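Long-range contacts in methylmalonyl-CoA epimerase, mitochondrial (Homo sapiens, PDB 3RMU), which catalyses the interconversion of (R)- and (S)-methylmalonyl-CoA in mitochondrial propionyl-CoA metabolism and binds a cobalt ion: residues N7-V13 with T52-H58; E39-S43 with D63-A67; H80-D86 with L128-A134. All blocks are in the same frame, centred on the assembly; numbering follows the deposited sequence.

Interaction 1: N7-V13 with T52-H58; sequences NHVAIAV and TKMELLH. With CO (cobalt (II) ion), chain E.
Strands 7-12 and 53-58 lie parallel in register, His8 opposite Lys53 through Ala12 opposite Leu57, their axes 4.6 Å apart and inclined at 29°; Asn7 (phi/psi -73/-49) departs from the extended form and makes a classic beta bulge with His8, both facing Cys82. The ladder steps from Val9 N to Lys53 O, Glu55 N to Val9 O, Ile11 N to Glu55 O, Leu57 N to Ile11 O and Val13 N to Leu57 O (2.8-3.0 Å). His8 (chi1 p) donates from ND1 to Asn7 OD1 (2.7 Å), leaving NE2 to bind cobalt at 2.0 Å. The pair joins the first and last strands of a beta-alpha-beta-beta-beta module of the vicinal-oxygen-chelate fold, whose concave sheet cradles the metal. Glu55 (m, t) lays OE2 over one face of the His8 ring, 3.2 Å from ND1 without bonding it; OE2 is held by His112, while OE1 takes a 2.7 Å bond from metal-bound water 3. On the other sheet face, Ile11 (m, m) packs CG1 against Met54 CE (3.8 Å), near the second subunit. At the strand ends, His58 (chi1 t) sends ND1 to Val13 O, 2.8 Å.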
# COMPACT_ATOMS: atom_id res chain seq x y z
N ASN A 7 -1.37 5.63 8.45
CA ASN A 7 -1.18 7.03 8.12
C ASN A 7 -1.10 7.25 6.60
O ASN A 7 -1.78 8.09 6.06
CB ASN A 7 0.04 7.55 8.87
CG ASN A 7 0.30 8.99 8.60
OD1 ASN A 7 0.80 9.37 7.54
ND2 ASN A 7 -0.03 9.82 9.59
N HIS A 8 -0.29 6.48 5.88
CA HIS A 8 -0.22 6.60 4.43
C HIS A 8 0.28 5.33 3.78
O HIS A 8 0.92 4.50 4.45
CB HIS A 8 0.67 7.80 3.98
CG HIS A 8 2.09 7.81 4.48
ND1 HIS A 8 2.48 8.47 5.62
CD2 HIS A 8 3.26 7.40 3.88
CE1 HIS A 8 3.79 8.38 5.76
NE2 HIS A 8 4.29 7.72 4.73
N VAL A 9 -0.05 5.20 2.50
CA VAL A 9 0.61 4.26 1.61
C VAL A 9 1.44 5.13 0.72
O VAL A 9 0.90 6.09 0.16
CB VAL A 9 -0.36 3.40 0.81
CG1 VAL A 9 0.40 2.56 -0.22
CG2 VAL A 9 -1.08 2.49 1.71
N ALA A 10 2.74 4.86 0.58
CA ALA A 10 3.64 5.69 -0.24
C ALA A 10 3.85 4.98 -1.59
O ALA A 10 4.17 3.80 -1.62
CB ALA A 10 5.05 5.82 0.39
N ILE A 11 3.66 5.72 -2.66
CA ILE A 11 3.87 5.23 -4.04
C ILE A 11 4.93 6.07 -4.69
O ILE A 11 4.80 7.30 -4.73
CB ILE A 11 2.56 5.34 -4.92
CG1 ILE A 11 1.32 4.77 -4.23
CG2 ILE A 11 2.80 4.72 -6.34
CD1 ILE A 11 1.38 3.38 -3.79
N ALA A 12 6.01 5.43 -5.20
CA ALA A 12 7.01 6.10 -5.98
C ALA A 12 6.54 6.17 -7.43
O ALA A 12 6.04 5.20 -7.99
CB ALA A 12 8.33 5.35 -5.88
N VAL A 13 6.62 7.36 -8.01
CA VAL A 13 6.18 7.55 -9.40
C VAL A 13 7.26 8.23 -10.18
O VAL A 13 7.98 9.09 -9.64
CB VAL A 13 4.88 8.34 -9.48
CG1 VAL A 13 3.75 7.56 -8.75
CG2 VAL A 13 5.02 9.75 -8.92
N THR A 52 -7.43 7.69 5.03
CA THR A 52 -5.98 7.66 4.99
C THR A 52 -5.54 8.45 3.75
O THR A 52 -6.38 8.93 2.96
CB THR A 52 -5.46 6.20 4.94
OG1 THR A 52 -4.06 6.19 5.21
CG2 THR A 52 -5.77 5.52 3.57
N LYS A 53 -4.24 8.53 3.55
CA LYS A 53 -3.69 9.16 2.37
C LYS A 53 -2.73 8.29 1.63
O LYS A 53 -2.10 7.40 2.20
CB LYS A 53 -2.90 10.39 2.78
CG LYS A 53 -3.73 11.35 3.46
CD LYS A 53 -3.08 12.62 3.81
CE LYS A 53 -4.12 13.69 3.86
NZ LYS A 53 -4.07 14.29 5.19
N MET A 54 -2.63 8.58 0.33
CA MET A 54 -1.58 8.05 -0.50
C MET A 54 -0.57 9.18 -0.63
O MET A 54 -0.96 10.32 -0.86
CB MET A 54 -2.08 7.65 -1.89
CG MET A 54 -3.21 6.65 -1.93
SD MET A 54 -3.83 6.36 -3.61
CE MET A 54 -2.40 5.66 -4.43
N GLU A 55 0.70 8.88 -0.49
CA GLU A 55 1.75 9.90 -0.68
C GLU A 55 2.42 9.47 -1.96
O GLU A 55 3.06 8.41 -2.01
CB GLU A 55 2.75 9.95 0.45
CG GLU A 55 2.08 10.41 1.80
CD GLU A 55 3.06 10.82 2.90
OE1 GLU A 55 4.29 10.78 2.66
OE2 GLU A 55 2.54 11.18 4.00
N LEU A 56 2.22 10.27 -3.01
CA LEU A 56 2.92 10.04 -4.27
C LEU A 56 4.28 10.75 -4.22
O LEU A 56 4.36 11.95 -3.96
CB LEU A 56 2.07 10.57 -5.45
CG LEU A 56 0.60 10.17 -5.57
CD1 LEU A 56 -0.09 10.92 -6.73
CD2 LEU A 56 0.50 8.67 -5.76
N LEU A 57 5.36 10.02 -4.52
CA LEU A 57 6.70 10.50 -4.21
C LEU A 57 7.52 10.48 -5.48
O LEU A 57 7.41 9.52 -6.23
CB LEU A 57 7.38 9.57 -3.21
CG LEU A 57 6.72 9.47 -1.82
CD1 LEU A 57 7.51 8.46 -0.94
CD2 LEU A 57 6.66 10.84 -1.18
N HIS A 58 8.32 11.52 -5.66
CA HIS A 58 9.30 11.57 -6.75
C HIS A 58 10.61 12.16 -6.23
O HIS A 58 10.58 13.07 -5.40
CB HIS A 58 8.76 12.40 -7.92
CG HIS A 58 9.63 12.35 -9.13
ND1 HIS A 58 9.64 11.27 -9.99
CD2 HIS A 58 10.56 13.21 -9.59
CE1 HIS A 58 10.52 11.49 -10.95
NE2 HIS A 58 11.09 12.66 -10.74
CO CO E . 6.29 7.68 4.50
O HOH W 1 0.12 11.23 5.03
O HOH W 2 6.55 9.94 5.12
O HOH W 3 6.12 8.86 2.50
O HOH W 4 8.35 8.75 4.47

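Interaction 2: E39-S43 with D63-A67; sequences EHGVS and DSPIA
A G1 beta bulge, with Gly41 and Val42 both facing Leu37, opens strand 42-48 of the vicinal-oxygen-chelate sheet, and the loop running into helix 67-72 settles against it. Gly41 has phi/psi 66/26, a positive phi that favours glycine, whereas Val42 is already extended at -141/162. The backbones come closest at Gly41 and Ser64, whose CA atoms are 4.8 Å apart; the contact is small, burying 167 Å² in all. Along the loop, Ser64 (-66/137, chi1 t) supplies the hydrogen bond between the segments: OG donates to Gly41 O at 2.7 Å and also accepts a weak 3.4 Å capping bond from Ile66 N, while Ser64 O receives Ala67 N at 3.1 Å. One hydroxyl thus ties the bulge to the turn that precedes the helix. Pro65 (-63/-14, C-gamma endo pucker) lays its ring beside the bulge, with CG 3.6 Å from His40 O. A CB modelled on Gly41 would lie 3.2 Å from Pro65 CD, so the tight fit also suits a residue without a side chain. The side chain of Ile66 (-106/-5, chi1 p, chi2 t) packs on Leu57 and Pro59 of strand 53-59, linking the loop to the apolar surface of the sheet. Beside them Val42, with chi1 m, completes the apolar join, its CG1 lying 3.9 Å from Ile66 CD1.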
# COMPACT_ATOMS: atom_id res chain seq x y z
N GLU A 39 14.79 18.25 2.58
CA GLU A 39 15.45 17.52 3.68
C GLU A 39 15.32 16.00 3.52
O GLU A 39 16.17 15.25 4.02
CB GLU A 39 14.84 17.91 5.03
CG GLU A 39 15.14 19.31 5.50
CD GLU A 39 14.80 19.50 6.97
OE1 GLU A 39 15.61 19.08 7.84
OE2 GLU A 39 13.72 20.05 7.27
N HIS A 40 14.24 15.57 2.88
CA HIS A 40 13.93 14.13 2.73
C HIS A 40 14.20 13.61 1.33
O HIS A 40 13.99 12.42 1.04
CB HIS A 40 12.49 13.91 3.17
CG HIS A 40 12.24 14.46 4.53
ND1 HIS A 40 12.59 13.78 5.68
CD2 HIS A 40 11.80 15.68 4.94
CE1 HIS A 40 12.33 14.54 6.73
NE2 HIS A 40 11.85 15.69 6.31
N GLY A 41 14.68 14.51 0.47
CA GLY A 41 15.07 14.15 -0.90
C GLY A 41 13.95 13.68 -1.80
O GLY A 41 14.18 12.92 -2.74
N VAL A 42 12.71 14.12 -1.53
CA VAL A 42 11.60 13.80 -2.39
C VAL A 42 10.68 14.99 -2.52
O VAL A 42 10.77 15.95 -1.73
CB VAL A 42 10.77 12.61 -1.86
CG1 VAL A 42 11.62 11.32 -1.79
CG2 VAL A 42 10.18 12.96 -0.51
N SER A 43 9.86 14.94 -3.54
CA SER A 43 8.64 15.78 -3.68
C SER A 43 7.42 14.89 -3.44
O SER A 43 7.41 13.73 -3.81
CB SER A 43 8.57 16.41 -5.08
OG SER A 43 9.59 17.41 -5.27
N ASP A 63 20.73 11.98 -4.61
CA ASP A 63 20.85 10.83 -3.71
C ASP A 63 19.54 10.63 -2.99
O ASP A 63 19.50 10.44 -1.78
CB ASP A 63 22.03 11.00 -2.74
CG ASP A 63 21.97 12.30 -1.95
OD1 ASP A 63 21.45 13.31 -2.48
OD2 ASP A 63 22.44 12.30 -0.79
N SER A 64 18.45 10.68 -3.75
CA SER A 64 17.14 10.49 -3.19
C SER A 64 17.04 9.05 -2.69
O SER A 64 17.48 8.14 -3.38
CB SER A 64 16.06 10.75 -4.22
OG SER A 64 14.78 10.47 -3.63
N PRO A 65 16.47 8.84 -1.49
CA PRO A 65 16.28 7.48 -0.96
C PRO A 65 15.35 6.59 -1.79
O PRO A 65 15.33 5.39 -1.56
CB PRO A 65 15.65 7.73 0.41
CG PRO A 65 14.98 9.05 0.29
CD PRO A 65 15.95 9.85 -0.55
N ILE A 66 14.58 7.17 -2.73
CA ILE A 66 13.75 6.38 -3.65
C ILE A 66 14.32 6.33 -5.09
O ILE A 66 13.77 5.64 -5.96
CB ILE A 66 12.28 6.89 -3.64
CG1 ILE A 66 12.14 8.30 -4.21
CG2 ILE A 66 11.68 6.84 -2.21
CD1 ILE A 66 10.69 8.71 -4.50
N ALA A 67 15.41 7.04 -5.36
CA ALA A 67 15.99 7.03 -6.71
C ALA A 67 16.31 5.60 -7.16
O ALA A 67 16.09 5.23 -8.31
CB ALA A 67 17.21 7.92 -6.79

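Interaction 3: H80-D86 with L128-A134; sequences HICIEVD and LVELEQA. With CO (cobalt (II) ion), chain E.
His80 (chi1 p) sets its CB 3.8 Å from Leu128 CG and carries NE2 to the cobalt at 2.0 Å. Glu130, with chi1 and chi2 both t, reaches the same ion through OE1 at 1.9 Å, leaving that oxygen 2.6 Å from His80 NE2, an approach set by shared coordination. Strands 80-85 and 129-133 run parallel, axes 4.5 Å apart at 34°, Ile81 opposite Val129 through Val85 opposite Gln133. Hydrogen bonds run from Ile81 N to Leu128 O (3.1 Å), Glu130 N to Ile81 O (2.8 Å), Ile83 N to Glu130 O (2.9 Å), Glu132 N to Ile83 O (3.0 Å), Val85 N to Glu132 O (2.9 Å) and Ala134 N to Val85 O (2.6 Å). Away from the metal, Val85 CG1 meets Leu131 CD2 at 3.9 Å; Ile81 also touches Met54 of the second subunit. Gln133 NE2 reaches Asp86 O at a very short 2.3 Å. With His8 and three waters, His80 and Glu130 complete the six-coordinate metal site characteristic of the vicinal-oxygen-chelate superfamily.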
# COMPACT_ATOMS: atom_id res chain seq x y z
N HIS A 80 6.25 2.07 0.48
CA HIS A 80 6.15 1.70 1.91
C HIS A 80 4.73 1.91 2.43
O HIS A 80 3.94 2.59 1.79
CB HIS A 80 7.18 2.42 2.82
CG HIS A 80 7.05 3.92 2.95
ND1 HIS A 80 7.72 4.79 2.12
CD2 HIS A 80 6.39 4.70 3.85
CE1 HIS A 80 7.46 6.04 2.49
NE2 HIS A 80 6.66 6.02 3.54
N ILE A 81 4.45 1.36 3.60
CA ILE A 81 3.24 1.73 4.36
C ILE A 81 3.68 2.40 5.64
O ILE A 81 4.72 2.05 6.21
CB ILE A 81 2.36 0.52 4.63
CG1 ILE A 81 3.14 -0.61 5.35
CG2 ILE A 81 1.79 -0.03 3.28
CD1 ILE A 81 2.24 -1.79 5.82
N CYS A 82 2.90 3.35 6.13
CA CYS A 82 3.25 4.00 7.34
C CYS A 82 2.15 3.80 8.36
O CYS A 82 1.00 4.16 8.12
CB CYS A 82 3.50 5.49 7.13
SG CYS A 82 3.76 6.39 8.67
N ILE A 83 2.52 3.19 9.47
CA ILE A 83 1.58 2.92 10.56
C ILE A 83 1.94 3.73 11.81
O ILE A 83 3.11 3.85 12.22
CB ILE A 83 1.49 1.39 10.88
CG1 ILE A 83 1.26 0.56 9.62
CG2 ILE A 83 0.37 1.07 11.93
CD1 ILE A 83 1.28 -0.96 9.87
N GLU A 84 0.92 4.28 12.45
CA GLU A 84 1.14 5.08 13.64
C GLU A 84 1.36 4.23 14.87
O GLU A 84 0.86 3.11 14.99
CB GLU A 84 -0.02 6.06 13.86
CG GLU A 84 -0.08 7.06 12.73
CD GLU A 84 -1.19 8.06 12.86
OE1 GLU A 84 -1.89 8.07 13.89
OE2 GLU A 84 -1.37 8.84 11.90
N VAL A 85 2.14 4.77 15.80
CA VAL A 85 2.34 4.13 17.08
C VAL A 85 2.21 5.20 18.15
O VAL A 85 2.45 6.38 17.87
CB VAL A 85 3.72 3.41 17.21
CG1 VAL A 85 3.84 2.26 16.19
CG2 VAL A 85 4.89 4.40 17.07
N ASP A 86 1.84 4.84 19.36
CA ASP A 86 1.66 5.91 20.36
C ASP A 86 2.98 6.42 20.95
O ASP A 86 3.04 7.55 21.39
CB ASP A 86 0.63 5.56 21.46
CG ASP A 86 1.02 4.35 22.26
OD1 ASP A 86 2.05 3.72 21.91
OD2 ASP A 86 0.31 4.01 23.23
N LEU A 128 8.18 -2.77 3.17
CA LEU A 128 8.84 -1.74 3.99
C LEU A 128 7.83 -1.00 4.83
O LEU A 128 6.90 -0.39 4.31
CB LEU A 128 9.65 -0.77 3.12
CG LEU A 128 10.27 0.44 3.83
CD1 LEU A 128 11.38 0.03 4.81
CD2 LEU A 128 10.86 1.41 2.80
N VAL A 129 8.02 -1.06 6.14
CA VAL A 129 7.08 -0.47 7.08
C VAL A 129 7.73 0.70 7.82
O VAL A 129 8.80 0.55 8.40
CB VAL A 129 6.54 -1.48 8.08
CG1 VAL A 129 5.61 -0.77 9.10
CG2 VAL A 129 5.82 -2.66 7.37
N GLU A 130 7.08 1.86 7.76
CA GLU A 130 7.52 3.07 8.50
C GLU A 130 6.58 3.15 9.69
O GLU A 130 5.37 2.96 9.54
CB GLU A 130 7.31 4.27 7.58
CG GLU A 130 7.50 5.66 8.17
CD GLU A 130 7.26 6.80 7.17
OE1 GLU A 130 6.61 6.70 6.05
OE2 GLU A 130 7.80 7.88 7.54
N LEU A 131 7.13 3.30 10.87
CA LEU A 131 6.35 3.52 12.10
C LEU A 131 6.54 4.97 12.51
O LEU A 131 7.66 5.47 12.55
CB LEU A 131 6.78 2.61 13.23
CG LEU A 131 6.57 1.10 13.00
CD1 LEU A 131 7.12 0.28 14.17
CD2 LEU A 131 5.07 0.82 12.76
N GLU A 132 5.44 5.63 12.83
CA GLU A 132 5.48 7.06 13.09
C GLU A 132 4.71 7.38 14.32
O GLU A 132 3.62 6.87 14.55
CB GLU A 132 4.95 7.85 11.87
CG GLU A 132 4.88 9.37 12.13
CD GLU A 132 4.52 10.19 10.89
OE1 GLU A 132 5.41 10.58 10.11
OE2 GLU A 132 3.33 10.45 10.70
N GLN A 133 5.29 8.24 15.14
CA GLN A 133 4.69 8.65 16.37
C GLN A 133 3.32 9.28 16.11
O GLN A 133 3.22 10.23 15.34
CB GLN A 133 5.64 9.67 17.02
CG GLN A 133 5.10 10.33 18.25
CD GLN A 133 5.06 9.40 19.41
OE1 GLN A 133 6.09 9.13 20.05
NE2 GLN A 133 3.87 8.92 19.73
N ALA A 134 2.28 8.78 16.79
CA ALA A 134 0.93 9.37 16.70
C ALA A 134 0.93 10.81 17.21
O ALA A 134 1.06 11.76 16.44
CB ALA A 134 -0.08 8.53 17.49
OXT ALA A 134 0.79 11.06 18.42
CO CO E . 6.29 7.68 4.50
O HOH W 4 8.35 8.75 4.47
O HOH W 2 6.55 9.94 5.12
O HOH W 3 6.12 8.86 2.50

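From the N terminus, interaction 1 pairs strand 3-12 with strand 53-59, closing a loop that contains helix 16-26 and strands 30-37 and 42-48. Interaction 2 starts inside that loop and ends beyond it, so the two cross; they meet where His58 O lies 2.7 Å from Ser43 N, a probable hydrogen bond between neighbouring strands. Interaction 3 follows in series, its loop, with helix 88-97, returning to the C-terminal strand. Strands 3-12 and 77-85, adjacent and antiparallel, join the halves of the sheet, among other bonds by those of Asn7 and His8 with Cys82. Interactions 1 and 3 thereby share the cobalt and its waters, while interaction 2 fastens the loop before helix 67-72.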